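Local coordinates for protein ABC-type phosphate transport system, periplasmic component (Lactobacillus brevis, PDB 4ECF) that probably serves as the phosphate-binding receptor of a PstSACB-type ABC transporter that imports phosphate across the cytoplasmic membrane, at residues S46-E50 with G51-I55; T12-Q15 with P16-A20; G157-R160 with S161-T165; K66-A70 with R71-D75; F140-N144 with H145-T149. All coordinates share one frame; numbering follows the deposited sequence.

Contact 2 binds a phosphate ion directly, through the turn before helix 15-28; none of the residues in contacts 1, 3, 4 and 5 is among the hydrogen-bond partners of that ion. Contact 3 belongs to helix 156-165; its centre lies about 18 Å from that of contact 2, although their nearest atoms come within about 5 Å, without touching. Contacts 1 and 4 meet each other, their centres about 11 Å apart: Gln-49 OE1 lies 2.7 Å from Asn-69 N and Gln-49 NE2 3.0 Å from Gly-67 O, both probable hydrogen bonds. Contact 5 is a surface turn, its centre about 25 Å from that of contact 2 and on the opposite side of the chain's centre.

Contact 1. Residues S46-E50 with G51-I55; sequences SQIQE and GAVQI. With EDO (1,2-ethanediol), chain E.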
loop_
_atom_site.group_PDB
_atom_site.type_symbol
_atom_site.label_atom_id
_atom_site.label_comp_id
_atom_site.label_asym_id
_atom_site.label_seq_id
_atom_site.Cartn_x
_atom_site.Cartn_y
_atom_site.Cartn_z
ATOM N N SER A 46 9.851 1.261 12.372
ATOM C CA SER A 46 10.892 1.799 13.251
ATOM C C SER A 46 10.328 2.463 14.507
ATOM O O SER A 46 10.873 2.275 15.616
ATOM C CB SER A 46 11.758 2.801 12.479
ATOM O OG SER A 46 12.487 2.123 11.462
ATOM N N GLN A 47 9.218 3.191 14.369
ATOM C CA GLN A 47 8.656 3.921 15.518
ATOM C C GLN A 47 7.977 2.965 16.513
ATOM O O GLN A 47 8.117 3.141 17.716
ATOM C CB GLN A 47 7.676 4.994 15.078
ATOM C CG GLN A 47 8.370 6.147 14.348
ATOM C CD GLN A 47 9.295 6.899 15.267
ATOM O OE1 GLN A 47 8.832 7.568 16.183
ATOM N NE2 GLN A 47 10.602 6.801 15.013
ATOM N N ILE A 48 7.330 1.932 16.006
ATOM C CA ILE A 48 6.709 0.981 16.928
ATOM C C ILE A 48 7.790 0.187 17.671
ATOM O O ILE A 48 7.675 -0.051 18.895
ATOM C CB ILE A 48 5.606 0.118 16.272
ATOM C CG1 ILE A 48 4.789 -0.639 17.354
ATOM C CG2 ILE A 48 6.167 -0.898 15.286
ATOM C CD1 ILE A 48 4.040 0.292 18.311
ATOM N N GLN A 49 8.854 -0.210 16.972
ATOM C CA GLN A 49 9.984 -0.882 17.650
ATOM C C GLN A 49 10.564 -0.023 18.754
ATOM O O GLN A 49 10.933 -0.532 19.818
ATOM C CB GLN A 49 11.065 -1.312 16.677
ATOM C CG GLN A 49 12.409 -1.624 17.285
ATOM C CD GLN A 49 13.271 -2.406 16.325
ATOM O OE1 GLN A 49 13.042 -3.595 16.167
ATOM N NE2 GLN A 49 14.234 -1.749 15.660
ATOM N N GLU A 50 10.672 1.276 18.483
ATOM C CA GLU A 50 11.192 2.225 19.483
ATOM C C GLU A 50 10.244 2.451 20.660
ATOM O O GLU A 50 10.638 3.016 21.687
ATOM C CB GLU A 50 11.510 3.555 18.774
ATOM C CG GLU A 50 12.302 4.524 19.609
ATOM C CD GLU A 50 12.788 5.759 18.852
ATOM O OE1 GLU A 50 12.821 5.753 17.603
ATOM O OE2 GLU A 50 13.147 6.742 19.529
ATOM N N GLY A 51 8.980 2.072 20.502
ATOM C CA GLY A 51 7.955 2.310 21.487
ATOM C C GLY A 51 7.579 3.782 21.524
ATOM O O GLY A 51 7.146 4.297 22.544
ATOM N N ALA A 52 7.750 4.467 20.383
ATOM C CA ALA A 52 7.496 5.892 20.279
ATOM C C ALA A 52 6.052 6.239 19.892
ATOM O O ALA A 52 5.642 7.409 19.982
ATOM C CB ALA A 52 8.480 6.524 19.305
ATOM N N VAL A 53 5.290 5.194 19.509
ATOM C CA VAL A 53 3.876 5.312 19.128
ATOM C C VAL A 53 3.151 4.084 19.664
ATOM O O VAL A 53 3.786 3.157 20.136
ATOM C CB VAL A 53 3.704 5.329 17.581
ATOM C CG1 VAL A 53 4.367 6.565 16.912
ATOM C CG2 VAL A 53 4.240 4.054 16.927
ATOM N N GLN A 54 1.824 4.086 19.570
ATOM C CA GLN A 54 1.051 2.935 20.036
ATOM C C GLN A 54 0.877 1.860 18.945
ATOM O O GLN A 54 0.697 0.696 19.244
ATOM C CB GLN A 54 -0.295 3.395 20.555
ATOM C CG GLN A 54 -0.219 4.059 21.945
ATOM C CD GLN A 54 0.518 5.383 21.897
ATOM O OE1 GLN A 54 0.169 6.268 21.124
ATOM N NE2 GLN A 54 1.599 5.504 22.691
ATOM N N ILE A 55 0.729 2.296 17.697
ATOM C CA ILE A 55 0.496 1.408 16.524
ATOM C C ILE A 55 1.418 1.817 15.393
ATOM O O ILE A 55 1.499 2.983 15.057
ATOM C CB ILE A 55 -0.965 1.478 16.034
ATOM C CG1 ILE A 55 -1.902 1.016 17.134
ATOM C CG2 ILE A 55 -1.137 0.638 14.757
ATOM C CD1 ILE A 55 -3.379 1.082 16.788
HETATM C C1 EDO E . 6.205 10.746 16.535
HETATM O O1 EDO E . 5.556 11.881 15.950
HETATM C C2 EDO E . 5.667 9.478 15.911
HETATM O O2 EDO E . 6.694 8.546 15.522
#
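A Schellman motif closes helix 41-50, with Gly-51 and Ala-52 bonded back into the last turn. The evidence is the positive phi of Gly-51 (72°) and two backbone bonds: Ala-52 N donates to Gln-47 O at 3.0 Å, fairly straight, while Gly-51 N reaches Ile-48 O from above the carbonyl plane. A beta carbon on Gly-51 would fall 2.8 Å from Glu-50 O, too close, in keeping with glycine at this positive phi.

Beyond the turn the chain leaves obliquely past the last helical turn, and Gln-47 and Ile-48 reach it. In Ile-48 a chi1 of -168° swings CG1 away from the backbone N, and the further turn at chi2 brings CD1 to the departing backbone, 3.4 Å from Val-53 O. The same methyl meets Val-53 CG2 at 4.0 Å. Gln-47 is bent at chi2 (-65°), and its OE1 comes 3.3 Å from Ala-52 CB. A molecule of ethanediol, probably from the crystallisation liquor, lies beside this amide and Val-53 CG1; its approaches to both are so short that they remain doubtful.

Val-53 also rests on Val-9, and Gln-54 OE1 accepts a hydrogen bond from Thr-7 N. Ile-55 then starts strand 55-58, pairing in parallel with strand 4-10 while its side chain packs on Phe-223 and Ile-224 of helix 218-228.

Contact 2. Residues T12-Q15 with P16-A20; sequences TALQ and PLVEA. With PO4 (phosphate ion), chain B; EDO (1,2-ethanediol), chain I.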
loop_
_atom_site.group_PDB
_atom_site.type_symbol
_atom_site.label_atom_id
_atom_site.label_comp_id
_atom_site.label_asym_id
_atom_site.label_seq_id
_atom_site.Cartn_x
_atom_site.Cartn_y
_atom_site.Cartn_z
ATOM N N THR A 12 1.442 4.926 4.253
ATOM C CA THR A 12 0.500 5.811 3.571
ATOM C C THR A 12 -0.560 5.052 2.754
ATOM O O THR A 12 -1.670 5.563 2.557
ATOM C CB THR A 12 1.217 6.886 2.699
ATOM O OG1 THR A 12 1.826 6.272 1.567
ATOM C CG2 THR A 12 2.273 7.595 3.541
ATOM N N ALA A 13 -0.271 3.815 2.368
ATOM C CA ALA A 13 -1.287 2.976 1.742
ATOM C C ALA A 13 -2.450 2.642 2.696
ATOM O O ALA A 13 -3.613 2.553 2.283
ATOM C CB ALA A 13 -0.685 1.686 1.213
ATOM N N LEU A 14 -2.128 2.497 3.989
ATOM C CA LEU A 14 -3.065 2.056 5.002
ATOM C C LEU A 14 -3.707 3.276 5.717
ATOM O O LEU A 14 -4.785 3.193 6.308
ATOM C CB LEU A 14 -2.312 1.198 6.006
ATOM C CG LEU A 14 -3.084 0.462 7.097
ATOM C CD1 LEU A 14 -4.412 -0.164 6.642
ATOM C CD2 LEU A 14 -2.147 -0.539 7.786
ATOM N N GLN A 15 -3.066 4.422 5.570
ATOM C CA GLN A 15 -3.458 5.622 6.260
ATOM C C GLN A 15 -4.949 5.946 6.068
ATOM O O GLN A 15 -5.644 6.316 7.034
ATOM C CB GLN A 15 -2.580 6.782 5.825
ATOM C CG GLN A 15 -2.775 8.031 6.675
ATOM C CD GLN A 15 -1.798 9.135 6.323
ATOM O OE1 GLN A 15 -0.812 8.915 5.614
ATOM N NE2 GLN A 15 -2.054 10.334 6.859
ATOM N N PRO A 16 -5.473 5.841 4.838
ATOM C CA PRO A 16 -6.894 6.234 4.682
ATOM C C PRO A 16 -7.838 5.363 5.503
ATOM O O PRO A 16 -8.839 5.868 6.049
ATOM C CB PRO A 16 -7.140 6.055 3.162
ATOM C CG PRO A 16 -5.770 6.143 2.539
ATOM C CD PRO A 16 -4.831 5.553 3.536
ATOM N N LEU A 17 -7.566 4.072 5.565
ATOM C CA LEU A 17 -8.422 3.175 6.369
ATOM C C LEU A 17 -8.290 3.479 7.892
ATOM O O LEU A 17 -9.300 3.506 8.642
ATOM C CB LEU A 17 -8.077 1.707 6.116
ATOM C CG LEU A 17 -8.797 0.670 6.965
ATOM C CD1 LEU A 17 -10.320 0.824 6.832
ATOM C CD2 LEU A 17 -8.333 -0.749 6.578
ATOM N N VAL A 18 -7.073 3.707 8.352
ATOM C CA VAL A 18 -6.837 4.017 9.774
ATOM C C VAL A 18 -7.484 5.350 10.164
ATOM O O VAL A 18 -8.116 5.478 11.197
ATOM C CB VAL A 18 -5.348 3.883 10.177
ATOM C CG1 VAL A 18 -5.216 4.185 11.661
ATOM C CG2 VAL A 18 -4.824 2.478 9.844
ATOM N N GLU A 19 -7.390 6.340 9.288
ATOM C CA GLU A 19 -8.025 7.616 9.533
ATOM C C GLU A 19 -9.555 7.485 9.567
ATOM O O GLU A 19 -10.240 8.067 10.408
ATOM C CB GLU A 19 -7.623 8.643 8.472
ATOM C CG GLU A 19 -6.205 9.091 8.637
ATOM C CD GLU A 19 -5.767 10.099 7.607
ATOM O OE1 GLU A 19 -6.389 10.136 6.528
ATOM O OE2 GLU A 19 -4.784 10.822 7.891
ATOM N N ALA A 20 -10.117 6.767 8.589
ATOM C CA ALA A 20 -11.586 6.625 8.538
ATOM C C ALA A 20 -12.124 5.819 9.722
ATOM O O ALA A 20 -13.130 6.215 10.352
ATOM C CB ALA A 20 -12.049 6.024 7.211
HETATM P P PO4 B . 3.785 3.038 2.121
HETATM O O1 PO4 B . 4.191 2.875 0.661
HETATM O O2 PO4 B . 4.650 2.284 3.064
HETATM O O3 PO4 B . 3.656 4.483 2.517
HETATM O O4 PO4 B . 2.293 2.469 2.292
HETATM C C1 EDO I . -3.856 10.993 3.567
HETATM O O1 EDO I . -3.677 11.366 2.194
HETATM C C2 EDO I . -4.509 9.619 3.634
HETATM O O2 EDO I . -5.918 9.730 3.882
#
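Phosphate O3 is gripped twice by Thr-12, the residue whose carbonyl O touches the Pro-16 ring at CD: Thr-12 OG1 donates to O3 at 2.7 Å and Thr-12 N at 2.8 Å. Ala-13 N adds a bond to phosphate O4 at 2.9 Å. The geometry is consistent with the strand-turn-helix anion site of a type 2 periplasmic-binding fold, in which amides before helix 15-28 face the ligand and the helix N-terminus would probably favour its negative charge. Ser-11, Thr-41, Arg-127, Ser-131, Gly-132 and Thr-133 complete the shell, consistent with phosphate being the natural ligand.

Behind the site the first helical turn is fastened by Val-18 N to Leu-14 O and Glu-19 N to Gln-15 O. Leu-14, its CG opposite the backbone N (chi1 -173°), sends its branched end forward along this turn, where CG meets Val-18 CG2 at 3.8 Å and CD1 meets Leu-17 CD2 at 4.0 Å.

On the outer side Gln-15 and Glu-19 cross, their amide and carboxylate planes 80° apart. Gln-15 NE2 donates to Glu-19 OE2 at 3.0 Å, keeping close to its own amide plane. If Gln-15 were an alanine, Glu-19 OE2 would lose this amide donor and the carboxylate would probably be freer to turn. The amide nitrogen meets OE2 from above the carboxylate, 55° out of its plane.

Contact 3. Residues G157-R160 with S161-T165; sequences GMVR and SIVAT. With ACT (acetate ion), chain C; EDO (1,2-ethanediol), chain K.
Val-159 and Val-163 stand one above the other on the buried side of helix 156-165, with Val-159 CG1 4.4 Å from Val-163 CG2. Both pack on Ser-171 of strand 169-174. Val-163 CG2 also leans back to 3.3 Å from Val-159 O, the oxygen that receives Val-163 N in one of four successive i to i+4 bonds, from Ser-161 N to Gly-157 O through Ala-164 N to Arg-160 O at 3.0 Å.

Arg-160 points elsewhere. A chi1 of 174° directs its chain away from the backbone N, and a bend at chi3 (61°) brings the guanidinium to an acetate ion. Arg-160 NH1 donates to the acetate O at 2.9 Å, nearly straight, and that oxygen lies at the guanidinium edge, in plane. NH1 also bonds to Tyr-177 O. With an alanine here the shared donor is gone, and the tie between the helix and the Tyr-177 loop would probably be weakened.

Ser-161 OG turns back over its own helix to Met-158 O at 3.1 Å, but Gly-157 O competes for its proton.

The acetate probably came from the crystallisation liquor. Its binding nevertheless suggests that, together with Ser-176, the arginine end can hold a carboxylate while tying the helix to the loop at Tyr-177.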
loop_
_atom_site.group_PDB
_atom_site.type_symbol
_atom_site.label_atom_id
_atom_site.label_comp_id
_atom_site.label_asym_id
_atom_site.label_seq_id
_atom_site.Cartn_x
_atom_site.Cartn_y
_atom_site.Cartn_z
ATOM N N GLY A 157 0.029 9.982 -1.703
ATOM C CA GLY A 157 -0.664 11.159 -2.197
ATOM C C GLY A 157 0.192 12.055 -3.073
ATOM O O GLY A 157 -0.294 12.543 -4.087
HETATM N N MSE A 158 1.462 12.215 -2.714
HETATM C CA MSE A 158 2.386 13.022 -3.525
HETATM C C MSE A 158 2.752 12.329 -4.853
HETATM O O MSE A 158 2.874 12.998 -5.865
HETATM C CB MSE A 158 3.607 13.419 -2.716
HETATM C CG MSE A 158 3.247 14.360 -1.578
HETATM SE SE MSE A 158 4.781 14.819 -0.471
HETATM C CE MSE A 158 5.057 13.246 0.591
ATOM N N VAL A 159 2.920 11.002 -4.850
ATOM C CA VAL A 159 3.131 10.243 -6.083
ATOM C C VAL A 159 1.922 10.496 -7.011
ATOM O O VAL A 159 2.072 10.851 -8.177
ATOM C CB VAL A 159 3.326 8.728 -5.800
ATOM C CG1 VAL A 159 2.923 7.928 -7.034
ATOM C CG2 VAL A 159 4.787 8.419 -5.383
ATOM N N ARG A 160 0.692 10.344 -6.489
ATOM C CA ARG A 160 -0.485 10.583 -7.323
ATOM C C ARG A 160 -0.507 12.023 -7.933
ATOM O O ARG A 160 -0.749 12.187 -9.125
ATOM C CB ARG A 160 -1.760 10.282 -6.544
ATOM C CG ARG A 160 -3.014 10.662 -7.319
ATOM C CD ARG A 160 -4.237 10.425 -6.471
ATOM N NE ARG A 160 -4.268 11.208 -5.233
ATOM C CZ ARG A 160 -5.090 10.982 -4.215
ATOM N NH1 ARG A 160 -5.962 9.985 -4.240
ATOM N NH2 ARG A 160 -5.046 11.769 -3.140
ATOM N N SER A 161 -0.280 13.061 -7.132
ATOM C CA SER A 161 -0.357 14.430 -7.659
ATOM C C SER A 161 0.715 14.755 -8.684
ATOM O O SER A 161 0.441 15.452 -9.681
ATOM C CB SER A 161 -0.340 15.481 -6.538
ATOM O OG SER A 161 0.722 15.250 -5.651
ATOM N N ILE A 162 1.930 14.239 -8.482
ATOM C CA ILE A 162 3.023 14.479 -9.408
ATOM C C ILE A 162 2.765 13.720 -10.717
ATOM O O ILE A 162 3.006 14.243 -11.816
ATOM C CB ILE A 162 4.384 14.072 -8.796
ATOM C CG1 ILE A 162 4.766 15.035 -7.663
ATOM C CG2 ILE A 162 5.470 14.031 -9.871
ATOM C CD1 ILE A 162 5.147 16.420 -8.129
ATOM N N VAL A 163 2.259 12.493 -10.620
ATOM C CA VAL A 163 1.934 11.742 -11.848
ATOM C C VAL A 163 0.870 12.476 -12.652
ATOM O O VAL A 163 0.979 12.597 -13.868
ATOM C CB VAL A 163 1.533 10.258 -11.548
ATOM C CG1 VAL A 163 0.857 9.578 -12.759
ATOM C CG2 VAL A 163 2.773 9.485 -11.112
ATOM N N ALA A 164 -0.144 13.004 -11.955
ATOM C CA ALA A 164 -1.245 13.700 -12.612
ATOM C C ALA A 164 -0.796 14.870 -13.461
ATOM O O ALA A 164 -1.313 15.067 -14.564
ATOM C CB ALA A 164 -2.286 14.151 -11.580
ATOM N N THR A 165 0.178 15.635 -12.965
ATOM C CA THR A 165 0.601 16.868 -13.613
ATOM C C THR A 165 1.873 16.782 -14.414
ATOM O O THR A 165 2.261 17.776 -15.029
ATOM C CB THR A 165 0.777 17.953 -12.529
ATOM O OG1 THR A 165 1.837 17.587 -11.625
ATOM C CG2 THR A 165 -0.522 18.124 -11.759
HETATM C C ACT C . -7.134 8.844 -0.817
HETATM O O ACT C . -7.516 9.098 -1.980
HETATM O OXT ACT C . -7.164 7.674 -0.391
HETATM C CH3 ACT C . -6.631 9.965 0.053
HETATM C C1 EDO K . 0.355 17.087 -18.872
HETATM O O1 EDO K . 0.295 15.821 -19.543
HETATM C C2 EDO K . -0.971 17.397 -18.191
HETATM O O2 EDO K . -1.341 16.300 -17.352
#

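Contact 4. Residues K66-A70 with R71-D75; sequences KGINA and RQLVD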
loop_
_atom_site.group_PDB
_atom_site.type_symbol
_atom_site.label_atom_id
_atom_site.label_comp_id
_atom_site.label_asym_id
_atom_site.label_seq_id
_atom_site.Cartn_x
_atom_site.Cartn_y
_atom_site.Cartn_z
ATOM N N LYS A 66 15.089 -4.626 7.335
ATOM C CA LYS A 66 16.362 -4.815 8.040
ATOM C C LYS A 66 16.410 -3.966 9.308
ATOM O O LYS A 66 16.044 -2.788 9.283
ATOM C CB LYS A 66 17.560 -4.453 7.151
ATOM C CG LYS A 66 17.680 -5.277 5.872
ATOM C CD LYS A 66 19.131 -5.346 5.369
ATOM C CE LYS A 66 19.260 -5.062 3.874
ATOM N NZ LYS A 66 18.231 -5.744 3.039
ATOM N N GLY A 67 16.828 -4.580 10.412
ATOM C CA GLY A 67 17.005 -3.898 11.700
ATOM C C GLY A 67 15.792 -3.876 12.615
ATOM O O GLY A 67 15.841 -3.318 13.719
ATOM N N ILE A 68 14.687 -4.458 12.154
ATOM C CA ILE A 68 13.484 -4.584 12.984
ATOM C C ILE A 68 13.473 -5.971 13.632
ATOM O O ILE A 68 13.584 -6.992 12.922
ATOM C CB ILE A 68 12.178 -4.376 12.145
ATOM C CG1 ILE A 68 12.177 -3.020 11.410
ATOM C CG2 ILE A 68 10.919 -4.607 12.998
ATOM C CD1 ILE A 68 12.046 -1.786 12.315
ATOM N N ASN A 69 13.369 -6.015 14.957
ATOM C CA ASN A 69 13.185 -7.273 15.691
ATOM C C ASN A 69 11.697 -7.650 15.760
ATOM O O ASN A 69 10.945 -7.184 16.623
ATOM C CB ASN A 69 13.813 -7.173 17.087
ATOM C CG ASN A 69 13.753 -8.480 17.865
ATOM O OD1 ASN A 69 13.343 -9.522 17.349
ATOM N ND2 ASN A 69 14.157 -8.422 19.131
ATOM N N ALA A 70 11.266 -8.513 14.841
ATOM C CA ALA A 70 9.850 -8.895 14.751
ATOM C C ALA A 70 9.315 -9.566 16.028
ATOM O O ALA A 70 8.110 -9.479 16.332
ATOM C CB ALA A 70 9.641 -9.802 13.545
ATOM N N ARG A 71 10.200 -10.195 16.802
ATOM C CA ARG A 71 9.752 -10.963 17.975
ATOM C C ARG A 71 9.303 -10.105 19.183
ATOM O O ARG A 71 8.694 -10.634 20.097
ATOM C CB ARG A 71 10.821 -11.976 18.402
ATOM C CG ARG A 71 10.971 -13.134 17.420
ATOM C CD ARG A 71 11.225 -14.461 18.132
ATOM N NE ARG A 71 12.642 -14.689 18.435
ATOM C CZ ARG A 71 13.100 -15.497 19.395
ATOM N NH1 ARG A 71 12.265 -16.165 20.188
ATOM N NH2 ARG A 71 14.412 -15.630 19.574
ATOM N N GLN A 72 9.591 -8.811 19.199
ATOM C CA GLN A 72 9.079 -7.942 20.238
ATOM C C GLN A 72 7.778 -7.212 19.799
ATOM O O GLN A 72 7.140 -6.521 20.598
ATOM C CB GLN A 72 10.160 -6.978 20.758
ATOM C CG GLN A 72 10.616 -5.880 19.807
ATOM C CD GLN A 72 11.452 -4.784 20.494
ATOM O OE1 GLN A 72 11.122 -3.587 20.428
ATOM N NE2 GLN A 72 12.532 -5.193 21.158
ATOM N N LEU A 73 7.387 -7.398 18.541
ATOM C CA LEU A 73 6.177 -6.800 18.031
ATOM C C LEU A 73 5.105 -7.849 17.939
ATOM O O LEU A 73 5.391 -9.046 17.848
ATOM C CB LEU A 73 6.420 -6.169 16.663
ATOM C CG LEU A 73 7.539 -5.126 16.592
ATOM C CD1 LEU A 73 7.733 -4.579 15.166
ATOM C CD2 LEU A 73 7.261 -4.016 17.582
ATOM N N VAL A 74 3.856 -7.384 17.978
ATOM C CA VAL A 74 2.685 -8.239 17.798
ATOM C C VAL A 74 1.905 -7.775 16.559
ATOM O O VAL A 74 1.459 -6.636 16.479
ATOM C CB VAL A 74 1.755 -8.257 19.012
ATOM C CG1 VAL A 74 0.548 -9.154 18.773
ATOM C CG2 VAL A 74 2.534 -8.739 20.251
ATOM N N ASP A 75 1.767 -8.687 15.609
ATOM C CA ASP A 75 1.072 -8.471 14.354
ATOM C C ASP A 75 -0.444 -8.481 14.522
ATOM O O ASP A 75 -0.991 -9.238 15.343
ATOM C CB ASP A 75 1.521 -9.563 13.348
ATOM C CG ASP A 75 1.140 -9.242 11.914
ATOM O OD1 ASP A 75 0.799 -8.073 11.650
ATOM O OD2 ASP A 75 1.193 -10.160 11.062
#
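Ile-68 makes the first touch with the segment that follows, its CG2 methyl meeting Leu-73 CD1 at 3.9 Å. The two side chains cross at about a right angle and share Ala-62 as a neighbour; Ile-68 packs as well on Leu-45 and Ser-46, so the loop is packed against helix 41-50.

Asn-69 comes next. Its chi1 of -176° turns the amide forward along the chain, and OD1 accepts Arg-71 N at 3.3 Å. In this conformer, one of two modelled, that makes an Asx turn, though the bond is long, with the donor 53° out of the carbonyl plane, and the assignment is tentative. The backbone O of Asn-69 receives Gln-72 N in a weak bond at 3.3 Å. Gln-72 CG, set between its own backbone N and carbonyl carbon (chi1 70°), lies 3.5 Å from Asn-69 O.

Ala-70 begins the short 3-10 turn. Its O accepts Leu-73 N at 3.1 Å, again from above the carbonyl plane, and Leu-73 CB packs 3.7 Å from this oxygen.

Leu-73 then opens strand 73-87, its side chain against Tyr-211 of the neighbouring strand 205-213. Two long bonds from Asn-69 and a shorter one from Ala-70 imply a turn held by several modest interactions, whose apolar footing is the Ile-68 and Leu-73 pair.

Contact 5. Residues F140-N144 with H145-T149; sequences FGLAN and HRSKT. With EDO (1,2-ethanediol), chain L.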
loop_
_atom_site.group_PDB
_atom_site.type_symbol
_atom_site.label_atom_id
_atom_site.label_comp_id
_atom_site.label_asym_id
_atom_site.label_seq_id
_atom_site.Cartn_x
_atom_site.Cartn_y
_atom_site.Cartn_z
ATOM N N PHE A 140 6.541 -8.082 -6.593
ATOM C CA PHE A 140 5.451 -8.757 -7.280
ATOM C C PHE A 140 5.052 -8.170 -8.626
ATOM O O PHE A 140 4.352 -8.834 -9.421
ATOM C CB PHE A 140 4.238 -8.853 -6.327
ATOM C CG PHE A 140 4.529 -9.636 -5.079
ATOM C CD1 PHE A 140 4.646 -11.010 -5.143
ATOM C CD2 PHE A 140 4.698 -9.008 -3.856
ATOM C CE1 PHE A 140 4.961 -11.743 -4.018
ATOM C CE2 PHE A 140 5.021 -9.733 -2.718
ATOM C CZ PHE A 140 5.150 -11.101 -2.803
ATOM N N GLY A 141 5.497 -6.947 -8.889
ATOM C CA GLY A 141 5.361 -6.250 -10.175
ATOM C C GLY A 141 6.574 -6.345 -11.105
ATOM O O GLY A 141 6.435 -6.622 -12.302
ATOM N N LEU A 142 7.743 -6.157 -10.509
ATOM C CA LEU A 142 9.023 -6.097 -11.250
ATOM C C LEU A 142 9.906 -7.361 -11.133
ATOM O O LEU A 142 11.093 -7.316 -11.505
ATOM C CB LEU A 142 9.804 -4.840 -10.866
ATOM C CG LEU A 142 9.108 -3.474 -10.971
ATOM C CD1 LEU A 142 10.104 -2.355 -10.605
ATOM C CD2 LEU A 142 8.589 -3.205 -12.360
ATOM N N ALA A 143 9.379 -8.467 -10.616
ATOM C CA ALA A 143 10.170 -9.713 -10.493
ATOM C C ALA A 143 11.536 -9.479 -9.814
ATOM O O ALA A 143 12.573 -9.999 -10.225
ATOM C CB ALA A 143 10.325 -10.425 -11.838
ATOM N N ASN A 144 11.501 -8.661 -8.759
ATOM C CA ASN A 144 12.671 -8.295 -7.966
ATOM C C ASN A 144 13.740 -7.450 -8.679
ATOM O O ASN A 144 14.827 -7.289 -8.149
ATOM C CB ASN A 144 13.295 -9.533 -7.289
ATOM C CG ASN A 144 12.337 -10.221 -6.343
ATOM O OD1 ASN A 144 12.061 -11.414 -6.474
ATOM N ND2 ASN A 144 11.838 -9.478 -5.393
ATOM N N HIS A 145 13.430 -6.889 -9.841
ATOM C CA HIS A 145 14.289 -5.868 -10.428
ATOM C C HIS A 145 14.256 -4.591 -9.603
ATOM O O HIS A 145 13.222 -4.189 -9.071
ATOM C CB HIS A 145 13.891 -5.588 -11.856
ATOM C CG HIS A 145 14.248 -6.686 -12.806
ATOM N ND1 HIS A 145 15.391 -6.663 -13.541
ATOM C CD2 HIS A 145 13.627 -7.906 -13.081
ATOM C CE1 HIS A 145 15.454 -7.791 -14.293
ATOM N NE2 HIS A 145 14.401 -8.557 -14.003
ATOM N N ARG A 146 15.418 -3.970 -9.464
ATOM C CA ARG A 146 15.575 -2.639 -8.842
ATOM C C ARG A 146 15.275 -1.559 -9.849
ATOM O O ARG A 146 15.638 -1.682 -11.027
ATOM C CB ARG A 146 17.021 -2.419 -8.383
ATOM C CG ARG A 146 17.480 -3.356 -7.270
ATOM C CD ARG A 146 16.743 -3.101 -5.964
ATOM N NE ARG A 146 15.434 -3.756 -5.947
ATOM C CZ ARG A 146 15.183 -4.966 -5.443
ATOM N NH1 ARG A 146 16.129 -5.711 -4.870
ATOM N NH2 ARG A 146 13.954 -5.433 -5.515
ATOM N N SER A 147 14.609 -0.491 -9.402
ATOM C CA SER A 147 14.293 0.626 -10.263
ATOM C C SER A 147 15.560 1.415 -10.600
ATOM O O SER A 147 16.474 1.507 -9.769
ATOM C CB SER A 147 13.263 1.519 -9.554
ATOM O OG SER A 147 12.124 0.754 -9.207
ATOM N N LYS A 148 15.596 1.947 -11.807
ATOM C CA LYS A 148 16.485 3.007 -12.199
ATOM C C LYS A 148 16.305 4.190 -11.200
ATOM O O LYS A 148 15.204 4.472 -10.789
ATOM C CB LYS A 148 16.051 3.436 -13.614
ATOM C CG LYS A 148 16.857 4.572 -14.260
ATOM C CD LYS A 148 16.222 4.990 -15.587
ATOM C CE LYS A 148 16.681 6.344 -16.124
ATOM N NZ LYS A 148 16.131 6.597 -17.505
ATOM N N THR A 149 17.393 4.864 -10.819
ATOM C CA THR A 149 17.341 6.115 -10.036
ATOM C C THR A 149 16.411 7.155 -10.696
ATOM O O THR A 149 16.574 7.470 -11.886
ATOM C CB THR A 149 18.775 6.697 -9.905
ATOM O OG1 THR A 149 19.578 5.747 -9.196
ATOM C CG2 THR A 149 18.790 8.055 -9.159
HETATM C C1 EDO L . 6.376 -10.090 -11.799
HETATM O O1 EDO L . 6.960 -9.977 -10.475
HETATM C C2 EDO L . 6.194 -11.556 -12.208
HETATM O O2 EDO L . 7.125 -11.979 -13.223
#
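Leu-142 to His-145 form a type I' beta turn, as the positive phi and psi of its two central residues indicate (phi 50° at Ala-143, 66° at Asn-144), closed by His-145 N donating to Leu-142 O at 2.9 Å.

The same carbonyl oxygen meets the imidazole. His-145 has CG anti to its carbonyl carbon (chi1 -72°), which lays the ring beside the turn with Leu-142 O at its edge, in the ring plane, 3.0 Å from CD2. Leu-142 points toward the 145-149 segment, its CD1 3.9 Å from His-145 O, and packs on Leu-101 and Phe-105 of helix 98-105.

Arg-146, bent at chi2 and chi3, folds its guanidinium back so that Asn-144 O sits over one face, offset toward the rim, with NH2 3.3 Å away. The angle rules out a hydrogen bond there; the charge is instead met by Glu-138, which forms a salt bridge with Arg-146 NE. Ethanediol O1, probably from the crystallisation liquor, bonds weakly to Phe-140 O and Ala-143 N.

The turn lies between helix 132-140 and strand 151-153. That strand runs parallel to 123-127, making the unit a beta-alpha-beta crossover of the kind on which periplasmic-binding folds are built.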